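PDB 6PTM: uncharacterized protein from Bacteroides ovatus CL02T12C04, which probably acts as an exo-carrageenase of glycoside hydrolase family 42, hydrolysing glycosidic bonds at the ends of carrageenan chains. Local coordinates for residues N292-N297 with E373-L378; I393-N398 with E412-N417; T284-M289 with S418-N423; K236-K241 with R264-D269. All blocks are in the same frame, centred on the assembly; numbering follows the deposited sequence.

Contact 1 of 4, residues N292-N297 with E373-L378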
loop_
_atom_site.group_PDB
_atom_site.type_symbol
_atom_site.label_atom_id
_atom_site.label_comp_id
_atom_site.label_asym_id
_atom_site.label_seq_id
_atom_site.Cartn_x
_atom_site.Cartn_y
_atom_site.Cartn_z
ATOM N N ASN A 292 0.426 14.167 1.647
ATOM C CA ASN A 292 0.220 13.240 2.788
ATOM C C ASN A 292 -1.285 12.994 3.045
ATOM O O ASN A 292 -1.949 13.924 3.523
ATOM C CB ASN A 292 0.854 13.887 4.023
ATOM C CG ASN A 292 0.867 12.983 5.228
ATOM O OD1 ASN A 292 1.869 12.305 5.541
ATOM N ND2 ASN A 292 -0.248 12.978 5.910
ATOM N N GLU A 293 -1.772 11.766 2.858
ATOM C CA GLU A 293 -3.138 11.296 3.244
ATOM C C GLU A 293 -4.163 12.359 2.877
ATOM O O GLU A 293 -4.897 12.861 3.735
ATOM C CB GLU A 293 -3.242 10.976 4.736
ATOM C CG GLU A 293 -2.358 9.802 5.149
ATOM C CD GLU A 293 -2.754 9.172 6.480
ATOM O OE1 GLU A 293 -3.390 9.884 7.293
ATOM O OE2 GLU A 293 -2.425 7.995 6.689
ATOM N N PRO A 294 -4.193 12.791 1.604
ATOM C CA PRO A 294 -5.225 13.728 1.153
ATOM C C PRO A 294 -6.634 13.121 1.251
ATOM O O PRO A 294 -6.808 11.887 1.093
ATOM C CB PRO A 294 -4.838 13.973 -0.315
ATOM C CG PRO A 294 -4.229 12.664 -0.702
ATOM C CD PRO A 294 -3.339 12.336 0.489
ATOM N N HIS A 295 -7.601 13.990 1.563
ATOM C CA HIS A 295 -9.046 13.696 1.509
ATOM C C HIS A 295 -9.799 15.000 1.741
ATOM O O HIS A 295 -9.262 15.901 2.470
ATOM C CB HIS A 295 -9.454 12.545 2.449
ATOM C CG HIS A 295 -8.754 12.503 3.779
ATOM N ND1 HIS A 295 -9.213 13.195 4.869
ATOM C CD2 HIS A 295 -7.682 11.790 4.214
ATOM C CE1 HIS A 295 -8.425 12.969 5.905
ATOM N NE2 HIS A 295 -7.489 12.085 5.546
ATOM N N TRP A 296 -10.939 15.091 1.064
ATOM C CA TRP A 296 -11.865 16.245 1.048
ATOM C C TRP A 296 -13.256 15.752 1.422
ATOM O O TRP A 296 -14.212 15.968 0.633
ATOM C CB TRP A 296 -11.819 16.925 -0.322
ATOM C CG TRP A 296 -10.554 17.702 -0.542
ATOM C CD1 TRP A 296 -10.390 19.041 -0.352
ATOM C CD2 TRP A 296 -9.269 17.204 -0.955
ATOM N NE1 TRP A 296 -9.112 19.417 -0.642
ATOM C CE2 TRP A 296 -8.406 18.323 -1.045
ATOM C CE3 TRP A 296 -8.787 15.950 -1.332
ATOM C CZ2 TRP A 296 -7.077 18.215 -1.432
ATOM C CZ3 TRP A 296 -7.472 15.839 -1.722
ATOM C CH2 TRP A 296 -6.627 16.954 -1.764
ATOM N N ASN A 297 -13.329 15.025 2.544
ATOM C CA ASN A 297 -14.600 14.445 3.028
ATOM C C ASN A 297 -15.620 15.577 3.164
ATOM O O ASN A 297 -15.254 16.669 3.622
ATOM C CB ASN A 297 -14.472 13.717 4.362
ATOM C CG ASN A 297 -13.520 12.541 4.319
ATOM O OD1 ASN A 297 -13.284 11.973 3.254
ATOM N ND2 ASN A 297 -13.038 12.109 5.490
ATOM N N GLU A 373 -7.903 16.624 -10.790
ATOM C CA GLU A 373 -7.399 17.816 -11.546
ATOM C C GLU A 373 -6.337 18.564 -10.710
ATOM O O GLU A 373 -5.288 18.992 -11.261
ATOM C CB GLU A 373 -8.572 18.697 -11.972
ATOM C CG GLU A 373 -8.154 19.892 -12.828
ATOM C CD GLU A 373 -7.548 21.069 -12.083
ATOM O OE1 GLU A 373 -7.990 21.359 -10.946
ATOM O OE2 GLU A 373 -6.633 21.706 -12.653
ATOM N N TRP A 374 -6.553 18.678 -9.404
ATOM C CA TRP A 374 -5.616 19.378 -8.506
ATOM C C TRP A 374 -4.254 18.681 -8.563
ATOM O O TRP A 374 -3.225 19.356 -8.722
ATOM C CB TRP A 374 -6.226 19.432 -7.102
ATOM C CG TRP A 374 -5.243 19.675 -5.997
ATOM C CD1 TRP A 374 -4.849 18.802 -5.019
ATOM C CD2 TRP A 374 -4.534 20.892 -5.764
ATOM N NE1 TRP A 374 -3.957 19.404 -4.181
ATOM C CE2 TRP A 374 -3.724 20.675 -4.627
ATOM C CE3 TRP A 374 -4.515 22.140 -6.400
ATOM C CZ2 TRP A 374 -2.921 21.681 -4.100
ATOM C CZ3 TRP A 374 -3.731 23.134 -5.866
ATOM C CH2 TRP A 374 -2.930 22.895 -4.748
ATOM N N PHE A 375 -4.246 17.358 -8.442
ATOM C CA PHE A 375 -2.998 16.564 -8.442
ATOM C C PHE A 375 -2.379 16.599 -9.837
ATOM O O PHE A 375 -1.118 16.599 -9.892
ATOM C CB PHE A 375 -3.249 15.158 -7.898
ATOM C CG PHE A 375 -3.380 15.150 -6.405
ATOM C CD1 PHE A 375 -2.343 15.597 -5.610
ATOM C CD2 PHE A 375 -4.556 14.759 -5.793
ATOM C CE1 PHE A 375 -2.469 15.605 -4.236
ATOM C CE2 PHE A 375 -4.681 14.780 -4.418
ATOM C CZ PHE A 375 -3.652 15.232 -3.642
ATOM N N SER A 376 -3.186 16.654 -10.899
ATOM C CA SER A 376 -2.696 16.884 -12.272
ATOM C C SER A 376 -1.999 18.248 -12.367
ATOM O O SER A 376 -0.899 18.299 -12.960
ATOM C CB SER A 376 -3.785 16.731 -13.326
ATOM O OG SER A 376 -4.206 15.371 -13.383
ATOM N N PHE A 377 -2.606 19.308 -11.836
ATOM C CA PHE A 377 -1.998 20.668 -11.778
ATOM C C PHE A 377 -0.638 20.582 -11.070
ATOM O O PHE A 377 0.354 21.022 -11.651
ATOM C CB PHE A 377 -2.930 21.683 -11.102
ATOM C CG PHE A 377 -2.258 22.954 -10.641
ATOM C CD1 PHE A 377 -1.904 23.946 -11.550
ATOM C CD2 PHE A 377 -1.964 23.144 -9.296
ATOM C CE1 PHE A 377 -1.236 25.087 -11.126
ATOM C CE2 PHE A 377 -1.294 24.287 -8.873
ATOM C CZ PHE A 377 -0.923 25.250 -9.791
ATOM N N LEU A 378 -0.545 19.998 -9.877
ATOM C CA LEU A 378 0.755 19.964 -9.134
ATOM C C LEU A 378 1.822 19.241 -9.966
ATOM O O LEU A 378 2.935 19.767 -10.095
ATOM C CB LEU A 378 0.568 19.272 -7.774
ATOM C CG LEU A 378 -0.200 20.071 -6.731
ATOM C CD1 LEU A 378 -0.340 19.263 -5.442
ATOM C CD2 LEU A 378 0.443 21.449 -6.450
#
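P294 and F375 face each other with their CA atoms 10.3 Å apart, the first in the loop that follows strand 288-292, the second on helix 358-385, and side chains alone bridge the gap. The setting is the eight-stranded beta/alpha barrel of clan GH-A glycosidases: strand 288-292 ends in the Asn-Glu pair (N292, E293) that such enzymes carry at the end of the fourth strand, and P294 follows. F375 meets two residues of the loop. With its CG beside the backbone N (chi1 -76°), the ring extends from the helix so that CZ lies 3.7 Å from P294 CB, which sits at the ring's edge near its plane. W296 comes from the opposite direction: the far rim of its indole meets the same phenyl tip, CH2 being 3.9 Å from F375 CZ. That phenyl tip in turn lies at the indole edge, and W374 meets the same indole obliquely, its CD1 4.1 Å from W296 CH2. The two indoles are steeply inclined, the six-membered ring of W296 at 73° to the five-membered ring of W374. An alanine in place of F375 would probably leave the W296 rim and P294 CB without their shared partner and open a gap between loop and helix. Around this buried apolar patch, W296 O takes a hydrogen bond from the side-chain ND2 of N367, and I393 of the next barrel strand touches both P294 and F375. On the helix itself L378 CD1 lies 3.5 Å above one face of W374, toward its rim, and W374 CD1 stands 3.8 Å over the centre of the F375 ring.

Contact 2 of 4, residues I393-N398 with E412-N417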
loop_
_atom_site.group_PDB
_atom_site.type_symbol
_atom_site.label_atom_id
_atom_site.label_comp_id
_atom_site.label_asym_id
_atom_site.label_seq_id
_atom_site.Cartn_x
_atom_site.Cartn_y
_atom_site.Cartn_z
ATOM N N ILE A 393 1.283 9.981 -4.697
ATOM C CA ILE A 393 0.443 10.552 -3.624
ATOM C C ILE A 393 0.380 9.527 -2.485
ATOM O O ILE A 393 0.196 8.312 -2.773
ATOM C CB ILE A 393 -0.935 10.900 -4.222
ATOM C CG1 ILE A 393 -0.811 11.809 -5.451
ATOM C CG2 ILE A 393 -1.866 11.495 -3.182
ATOM C CD1 ILE A 393 -2.070 11.783 -6.338
ATOM N N LYS A 394 0.505 9.985 -1.236
ATOM C CA LYS A 394 0.396 9.065 -0.071
ATOM C C LYS A 394 -1.094 8.798 0.192
ATOM O O LYS A 394 -1.683 9.338 1.154
ATOM C CB LYS A 394 1.137 9.618 1.137
ATOM C CG LYS A 394 1.087 8.689 2.347
ATOM C CD LYS A 394 1.580 9.307 3.602
ATOM C CE LYS A 394 3.057 9.676 3.529
ATOM N NZ LYS A 394 3.563 10.181 4.835
ATOM N N ILE A 395 -1.695 8.008 -0.690
ATOM C CA ILE A 395 -3.152 7.715 -0.654
ATOM C C ILE A 395 -3.405 6.665 0.422
ATOM O O ILE A 395 -2.683 5.662 0.443
ATOM C CB ILE A 395 -3.651 7.224 -2.017
ATOM C CG1 ILE A 395 -3.534 8.314 -3.085
ATOM C CG2 ILE A 395 -5.061 6.694 -1.881
ATOM C CD1 ILE A 395 -3.626 7.746 -4.480
ATOM N N MET A 396 -4.432 6.874 1.243
ATOM C CA MET A 396 -4.877 5.843 2.212
ATOM C C MET A 396 -5.663 4.797 1.434
ATOM O O MET A 396 -6.741 5.095 0.967
ATOM C CB MET A 396 -5.772 6.471 3.277
ATOM C CG MET A 396 -5.034 7.439 4.173
ATOM S SD MET A 396 -6.179 8.601 4.932
ATOM C CE MET A 396 -7.432 7.506 5.634
ATOM N N PRO A 397 -5.210 3.543 1.264
ATOM C CA PRO A 397 -5.942 2.604 0.414
ATOM C C PRO A 397 -7.379 2.319 0.855
ATOM O O PRO A 397 -8.146 1.931 0.018
ATOM C CB PRO A 397 -5.119 1.328 0.516
ATOM C CG PRO A 397 -3.729 1.837 0.783
ATOM C CD PRO A 397 -3.932 3.001 1.728
ATOM N N ASN A 398 -7.697 2.471 2.142
ATOM C CA ASN A 398 -9.062 2.196 2.683
ATOM C C ASN A 398 -10.060 3.231 2.109
ATOM O O ASN A 398 -11.256 2.933 2.140
ATOM C CB ASN A 398 -9.098 2.019 4.225
ATOM C CG ASN A 398 -8.804 3.238 5.074
ATOM O OD1 ASN A 398 -8.525 4.325 4.584
ATOM N ND2 ASN A 398 -8.959 3.095 6.378
ATOM N N GLU A 412 -8.292 4.795 -8.917
ATOM C CA GLU A 412 -7.933 4.423 -10.300
ATOM C C GLU A 412 -7.270 5.627 -10.972
ATOM O O GLU A 412 -6.179 5.473 -11.525
ATOM C CB GLU A 412 -9.147 4.053 -11.137
ATOM C CG GLU A 412 -8.772 3.851 -12.582
ATOM C CD GLU A 412 -9.850 3.172 -13.420
ATOM O OE1 GLU A 412 -11.023 3.440 -13.108
ATOM O OE2 GLU A 412 -9.534 2.412 -14.378
ATOM N N ALA A 413 -7.909 6.794 -10.912
ATOM C CA ALA A 413 -7.423 7.968 -11.671
ATOM C C ALA A 413 -6.077 8.390 -11.071
ATOM O O ALA A 413 -5.144 8.649 -11.832
ATOM C CB ALA A 413 -8.443 9.077 -11.683
ATOM N N LEU A 414 -5.952 8.424 -9.748
ATOM C CA LEU A 414 -4.705 8.931 -9.127
ATOM C C LEU A 414 -3.587 7.927 -9.391
ATOM O O LEU A 414 -2.460 8.365 -9.619
ATOM C CB LEU A 414 -4.911 9.217 -7.641
ATOM C CG LEU A 414 -5.946 10.300 -7.358
ATOM C CD1 LEU A 414 -6.058 10.564 -5.868
ATOM C CD2 LEU A 414 -5.611 11.596 -8.070
ATOM N N THR A 415 -3.894 6.629 -9.394
ATOM C CA THR A 415 -2.878 5.582 -9.675
ATOM C C THR A 415 -2.397 5.708 -11.129
ATOM O O THR A 415 -1.164 5.782 -11.356
ATOM C CB THR A 415 -3.403 4.192 -9.343
ATOM O OG1 THR A 415 -3.590 4.165 -7.923
ATOM C CG2 THR A 415 -2.418 3.150 -9.805
ATOM N N ARG A 416 -3.329 5.836 -12.059
ATOM C CA ARG A 416 -3.029 5.975 -13.507
ATOM C C ARG A 416 -2.190 7.239 -13.736
ATOM O O ARG A 416 -1.212 7.178 -14.491
ATOM C CB ARG A 416 -4.348 6.018 -14.276
ATOM C CG ARG A 416 -4.214 6.357 -15.752
ATOM C CD ARG A 416 -5.583 6.697 -16.320
ATOM N NE ARG A 416 -5.953 8.023 -15.871
ATOM C CZ ARG A 416 -7.192 8.463 -15.733
ATOM N NH1 ARG A 416 -8.202 7.689 -16.049
ATOM N NH2 ARG A 416 -7.407 9.690 -15.303
ATOM N N ASN A 417 -2.579 8.326 -13.093
ATOM C CA ASN A 417 -1.933 9.653 -13.269
ATOM C C ASN A 417 -0.541 9.721 -12.637
ATOM O O ASN A 417 0.178 10.710 -12.907
ATOM C CB ASN A 417 -2.834 10.780 -12.786
ATOM C CG ASN A 417 -4.043 10.923 -13.681
ATOM O OD1 ASN A 417 -4.122 10.225 -14.694
ATOM N ND2 ASN A 417 -4.985 11.775 -13.295
#
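L414 sets its isobutyl group against two isoleucines, I393 near the end of the fifth barrel strand and I395 just beyond it, both directed to the helix. Between them K394 centres an inverse gamma turn, closed by a weak bond of 2.8 Å from I395 N to I393 O, and its own side chain heads elsewhere, to E470 and N292. Both isoleucines adopt the same shape: CG1 beside the backbone N and CD1 extended beyond it (chi2 160° in I393, 163° in I395), which pushes each CD1 out toward helix 411-417. The two methyls share L414, both meeting its CB. I395 CD1 rests 3.7 Å from L414 CB, and the two side chains run obliquely past each other. I393 crosses L414 at about a right angle, its CD1 3.9 Å from the CD2 branch. With CG of L414 beside its backbone N (chi1 -62°), the fork of the side chain faces the isoleucines, CD1 touching both and CD2 I393 alone. A413 of the helix touches T372 of helix 358-385. With only buried aliphatic carbons meeting and no hydrogen bond across, the helix is held to the strand end and the loop after it by shape and the hydrophobic effect.

Contact 3 of 4, residues T284-M289 with S418-N423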
loop_
_atom_site.group_PDB
_atom_site.type_symbol
_atom_site.label_atom_id
_atom_site.label_comp_id
_atom_site.label_asym_id
_atom_site.label_seq_id
_atom_site.Cartn_x
_atom_site.Cartn_y
_atom_site.Cartn_z
ATOM N N THR A 284 15.663 12.676 -5.921
ATOM C CA THR A 284 14.300 12.737 -6.504
ATOM C C THR A 284 13.950 11.417 -7.189
ATOM O O THR A 284 12.847 11.349 -7.733
ATOM C CB THR A 284 14.163 13.885 -7.516
ATOM O OG1 THR A 284 14.945 13.638 -8.688
ATOM C CG2 THR A 284 14.582 15.199 -6.907
ATOM N N GLY A 285 14.827 10.409 -7.169
ATOM C CA GLY A 285 14.609 9.165 -7.949
ATOM C C GLY A 285 13.337 8.395 -7.577
ATOM O O GLY A 285 12.751 7.728 -8.478
ATOM N N LEU A 286 12.926 8.422 -6.312
ATOM C CA LEU A 286 11.646 7.794 -5.889
ATOM C C LEU A 286 10.544 8.863 -5.852
ATOM O O LEU A 286 9.512 8.645 -5.214
ATOM C CB LEU A 286 11.833 7.063 -4.556
ATOM C CG LEU A 286 12.211 5.590 -4.709
ATOM C CD1 LEU A 286 12.642 5.026 -3.385
ATOM C CD2 LEU A 286 11.069 4.748 -5.288
ATOM N N GLY A 287 10.770 9.981 -6.539
ATOM C CA GLY A 287 9.694 10.830 -7.034
ATOM C C GLY A 287 9.331 11.952 -6.087
ATOM O O GLY A 287 10.071 12.213 -5.074
ATOM N N TYR A 288 8.271 12.650 -6.487
ATOM C CA TYR A 288 7.673 13.808 -5.797
ATOM C C TYR A 288 6.326 13.378 -5.216
ATOM O O TYR A 288 5.377 13.000 -5.954
ATOM C CB TYR A 288 7.513 14.979 -6.769
ATOM C CG TYR A 288 8.791 15.524 -7.346
ATOM C CD1 TYR A 288 9.442 14.860 -8.384
ATOM C CD2 TYR A 288 9.300 16.745 -6.931
ATOM C CE1 TYR A 288 10.601 15.366 -8.946
ATOM C CE2 TYR A 288 10.461 17.270 -7.489
ATOM C CZ TYR A 288 11.110 16.576 -8.500
ATOM O OH TYR A 288 12.229 17.063 -9.099
ATOM N N MET A 289 6.247 13.426 -3.894
ATOM C CA MET A 289 5.061 12.974 -3.127
ATOM C C MET A 289 4.130 14.172 -2.954
ATOM O O MET A 289 4.519 15.120 -2.241
ATOM C CB MET A 289 5.549 12.431 -1.785
ATOM C CG MET A 289 4.623 11.423 -1.155
ATOM S SD MET A 289 3.198 12.188 -0.435
ATOM C CE MET A 289 3.878 13.348 0.751
ATOM N N SER A 418 -0.202 8.739 -11.811
ATOM C CA SER A 418 1.081 8.726 -11.075
ATOM C C SER A 418 2.104 7.810 -11.753
ATOM O O SER A 418 1.755 6.703 -12.119
ATOM C CB SER A 418 0.849 8.269 -9.664
ATOM O OG SER A 418 0.183 9.240 -8.898
ATOM N N GLU A 419 3.332 8.292 -11.898
ATOM C CA GLU A 419 4.468 7.504 -12.443
ATOM C C GLU A 419 4.839 6.382 -11.459
ATOM O O GLU A 419 5.340 5.369 -11.907
ATOM C CB GLU A 419 5.640 8.411 -12.813
ATOM C CG GLU A 419 5.314 9.393 -13.919
ATOM C CD GLU A 419 4.347 10.521 -13.589
ATOM O OE1 GLU A 419 4.274 10.956 -12.425
ATOM O OE2 GLU A 419 3.668 10.959 -14.515
ATOM N N ILE A 420 4.681 6.639 -10.156
ATOM C CA ILE A 420 4.962 5.661 -9.063
ATOM C C ILE A 420 3.641 5.442 -8.303
ATOM O O ILE A 420 2.952 6.419 -8.096
ATOM C CB ILE A 420 6.087 6.186 -8.141
ATOM C CG1 ILE A 420 7.459 6.228 -8.823
ATOM C CG2 ILE A 420 6.137 5.422 -6.831
ATOM C CD1 ILE A 420 8.506 6.984 -8.055
ATOM N N ILE A 421 3.302 4.202 -7.952
ATOM C CA ILE A 421 2.067 3.904 -7.175
ATOM C C ILE A 421 2.352 4.275 -5.727
ATOM O O ILE A 421 3.090 3.551 -5.063
ATOM C CB ILE A 421 1.622 2.449 -7.344
ATOM C CG1 ILE A 421 1.424 2.107 -8.818
ATOM C CG2 ILE A 421 0.364 2.194 -6.549
ATOM C CD1 ILE A 421 1.222 0.641 -9.063
ATOM N N GLY A 422 1.815 5.405 -5.284
ATOM C CA GLY A 422 1.926 5.844 -3.888
ATOM C C GLY A 422 0.782 5.304 -3.062
ATOM O O GLY A 422 -0.349 5.132 -3.623
ATOM N N ASN A 423 1.066 5.071 -1.778
ATOM C CA ASN A 423 0.063 4.748 -0.736
ATOM C C ASN A 423 0.754 4.738 0.628
ATOM O O ASN A 423 1.961 4.790 0.670
ATOM C CB ASN A 423 -0.605 3.392 -0.961
ATOM C CG ASN A 423 0.384 2.250 -1.042
ATOM O OD1 ASN A 423 0.797 1.714 -0.013
ATOM N ND2 ASN A 423 0.789 1.868 -2.226
#
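G287 N donates to T284 O over 2.8 Å, closing a type I turn that brings the peptide between L286 and G287 up to the side chain of I420. The turn leads into strand 288-292, the fourth barrel strand, and I420 belongs to segment 418-423, which carries the sixth, so the contact spans the interior at the end where these strands begin. I420 does nearly all the reaching. Its CG1 lies beside the backbone N (chi1 -69°) and the chain is extended beyond, which drives CD1 into the turn: 3.4 Å from L286 O and 4.1 Å from G287 N. L286 adds a looser touch, CD2 to I420 CD1 at 4.4 Å. G287 has a phi of 93°, and any CB there would point toward I420 CD1 and probably come too close to it. F467 of the seventh strand touches both L286 and I420. L286 O takes a hydrogen bond from H392 NE2 although a methyl lies beside it. The chemistry is that of an apolar plug laid against a polar peptide: I420 fills and excludes, while H392 satisfies the L286 carbonyl and the turn itself the G287 N-H.

Contact 4 of 4, residues K236-K241 with R264-D269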
loop_
_atom_site.group_PDB
_atom_site.type_symbol
_atom_site.label_atom_id
_atom_site.label_comp_id
_atom_site.label_asym_id
_atom_site.label_seq_id
_atom_site.Cartn_x
_atom_site.Cartn_y
_atom_site.Cartn_z
ATOM N N LYS A 236 0.997 32.782 6.006
ATOM C CA LYS A 236 0.112 33.768 6.675
ATOM C C LYS A 236 -0.085 34.995 5.769
ATOM O O LYS A 236 -1.181 35.533 5.754
ATOM C CB LYS A 236 0.661 34.152 8.058
ATOM C CG LYS A 236 0.462 33.077 9.117
ATOM C CD LYS A 236 -0.989 32.914 9.542
ATOM C CE LYS A 236 -1.290 31.576 10.183
ATOM N NZ LYS A 236 -0.426 31.358 11.366
ATOM N N TRP A 237 0.913 35.435 5.023
ATOM C CA TRP A 237 0.721 36.643 4.180
ATOM C C TRP A 237 -0.429 36.396 3.194
ATOM O O TRP A 237 -1.188 37.351 2.912
ATOM C CB TRP A 237 2.007 37.055 3.470
ATOM C CG TRP A 237 2.433 36.069 2.422
ATOM C CD1 TRP A 237 3.394 35.096 2.548
ATOM C CD2 TRP A 237 1.924 35.959 1.077
ATOM N NE1 TRP A 237 3.509 34.396 1.374
ATOM C CE2 TRP A 237 2.599 34.882 0.471
ATOM C CE3 TRP A 237 0.941 36.635 0.344
ATOM C CZ2 TRP A 237 2.335 34.483 -0.831
ATOM C CZ3 TRP A 237 0.662 36.223 -0.939
ATOM C CH2 TRP A 237 1.366 35.178 -1.526
ATOM N N ALA A 238 -0.537 35.180 2.647
ATOM C CA ALA A 238 -1.578 34.819 1.658
ATOM C C ALA A 238 -2.930 34.783 2.363
ATOM O O ALA A 238 -3.931 35.207 1.764
ATOM C CB ALA A 238 -1.272 33.480 1.024
ATOM N N GLU A 239 -2.965 34.225 3.564
ATOM C CA GLU A 239 -4.218 34.125 4.345
ATOM C C GLU A 239 -4.738 35.550 4.643
ATOM O O GLU A 239 -5.942 35.789 4.464
ATOM C CB GLU A 239 -3.965 33.323 5.619
ATOM C CG GLU A 239 -5.177 33.292 6.510
ATOM C CD GLU A 239 -5.028 32.400 7.722
ATOM O OE1 GLU A 239 -3.936 31.735 7.851
ATOM O OE2 GLU A 239 -6.016 32.375 8.526
ATOM N N LYS A 240 -3.853 36.466 5.055
ATOM C CA LYS A 240 -4.193 37.889 5.359
ATOM C C LYS A 240 -4.669 38.559 4.065
ATOM O O LYS A 240 -5.696 39.194 4.097
ATOM C CB LYS A 240 -3.008 38.619 6.018
ATOM C CG LYS A 240 -3.169 40.130 6.178
ATOM C CD LYS A 240 -2.035 40.834 6.909
ATOM N N LYS A 241 -3.987 38.369 2.938
ATOM C CA LYS A 241 -4.374 38.988 1.655
ATOM C C LYS A 241 -5.796 38.569 1.222
ATOM O O LYS A 241 -6.497 39.385 0.590
ATOM C CB LYS A 241 -3.357 38.552 0.612
ATOM C CG LYS A 241 -3.556 39.127 -0.773
ATOM C CD LYS A 241 -2.411 38.752 -1.666
ATOM C CE LYS A 241 -2.741 38.763 -3.136
ATOM N NZ LYS A 241 -2.744 40.151 -3.634
ATOM N N ARG A 264 -3.232 28.334 -6.121
ATOM C CA ARG A 264 -2.513 27.936 -7.353
ATOM C C ARG A 264 -1.267 28.838 -7.578
ATOM O O ARG A 264 -0.193 28.296 -7.971
ATOM C CB ARG A 264 -3.492 27.911 -8.532
ATOM C CG ARG A 264 -4.744 27.101 -8.221
ATOM C CD ARG A 264 -4.899 25.876 -9.088
ATOM N NE ARG A 264 -5.864 24.894 -8.566
ATOM C CZ ARG A 264 -6.352 23.887 -9.293
ATOM N NH1 ARG A 264 -6.011 23.778 -10.571
ATOM N NH2 ARG A 264 -7.182 23.007 -8.757
ATOM N N GLN A 265 -1.373 30.149 -7.355
ATOM C CA GLN A 265 -0.193 31.058 -7.454
ATOM C C GLN A 265 0.900 30.547 -6.492
ATOM O O GLN A 265 2.087 30.429 -6.886
ATOM C CB GLN A 265 -0.580 32.509 -7.137
ATOM C CG GLN A 265 0.632 33.456 -7.014
ATOM C CD GLN A 265 0.224 34.801 -6.460
ATOM O OE1 GLN A 265 -0.775 35.341 -6.904
ATOM N NE2 GLN A 265 0.930 35.307 -5.442
ATOM N N VAL A 266 0.523 30.244 -5.262
ATOM C CA VAL A 266 1.513 29.939 -4.195
ATOM C C VAL A 266 2.198 28.609 -4.537
ATOM O O VAL A 266 3.456 28.526 -4.471
ATOM C CB VAL A 266 0.887 29.967 -2.781
ATOM C CG1 VAL A 266 1.831 29.370 -1.754
ATOM C CG2 VAL A 266 0.480 31.377 -2.353
ATOM N N ASN A 267 1.415 27.598 -4.911
ATOM C CA ASN A 267 1.989 26.285 -5.280
ATOM C C ASN A 267 2.902 26.451 -6.502
ATOM O O ASN A 267 3.992 25.881 -6.468
ATOM C CB ASN A 267 0.892 25.237 -5.470
ATOM C CG ASN A 267 0.414 24.730 -4.135
ATOM O OD1 ASN A 267 0.942 23.756 -3.595
ATOM N ND2 ASN A 267 -0.560 25.410 -3.569
ATOM N N SER A 268 2.467 27.170 -7.538
ATOM C CA SER A 268 3.268 27.461 -8.761
ATOM C C SER A 268 4.584 28.142 -8.348
ATOM O O SER A 268 5.644 27.742 -8.845
ATOM C CB SER A 268 2.491 28.279 -9.759
ATOM O OG SER A 268 1.467 27.471 -10.338
ATOM N N ASP A 269 4.516 29.073 -7.397
ATOM C CA ASP A 269 5.701 29.853 -6.948
ATOM C C ASP A 269 6.645 28.926 -6.180
ATOM O O ASP A 269 7.876 29.010 -6.413
ATOM C CB ASP A 269 5.303 31.095 -6.141
ATOM C CG ASP A 269 4.833 32.267 -6.984
ATOM O OD1 ASP A 269 5.043 32.245 -8.184
ATOM O OD2 ASP A 269 4.302 33.199 -6.407
#
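V266 and W237 carry the close part of this contact between two nearly antiparallel helices, 236-241 and 261-278, whose segment axes are 159° apart in direction and approach to 11.7 Å. CG2 of V266 lies beside its backbone N and points at the far end of the indole, 3.9 Å from W237 CZ2 and 4.0 Å from W237 CH2. The indole reaches that position because W237 CG sits between the backbone N and the carbonyl carbon (chi1 68°), which lays the ring along its own helix: A238 CB stands 3.8 Å above one ring face, offset toward the rim. A238 CB also approaches V266 CG2, more distantly at 4.3 Å. Two polar groups at the rim are bonded outside the contact. The indole NE1 bonds to V201 O, while the amide of Q265, on an extended chain, brings NE2 to the ring edge at 3.9 Å from W237 CH2, with ring and amide planes 22° apart; that NE2 is hydrogen-bonded to N204 OD1. Beyond V266 and A238 the packing thins out. K236, K240 and K241 are exposed to solvent, and the end of K240 is not modelled, consistent with a mobile chain. The short helix 236-241 lies against helix 261-278, far from the chain centre; the longer helix follows it in the chain and leads on toward strand 288-292, while its R264 and N267 turn to E373 and W374 of helix 358-385.

How the contacts relate
Contacts 1, 2 and 3 are buried in the barrel, whereas the centre of contact 4 lies about 32 Å from the chain centre and is partly open to solvent. Contacts 1 and 3 use opposite ends of strand 288-292; contact 2 engages the adjacent strand 391-394. The segments adjoin: I393 CD1 comes within 3.6 Å of F375 CG, between contacts 1 and 2, and I395 O meets N423 CB at 3.4 Å, where the segments of 2 and 3 touch. Contact 4 connects to contact 1 at helix 358-385, by a surface salt bridge from R264 to E373 and by W374 packing on N267. Aromatic packing in 1 gives way to aliphatic in 2, methyl on peptide in 3, and mixed apolar and amide contact in 4.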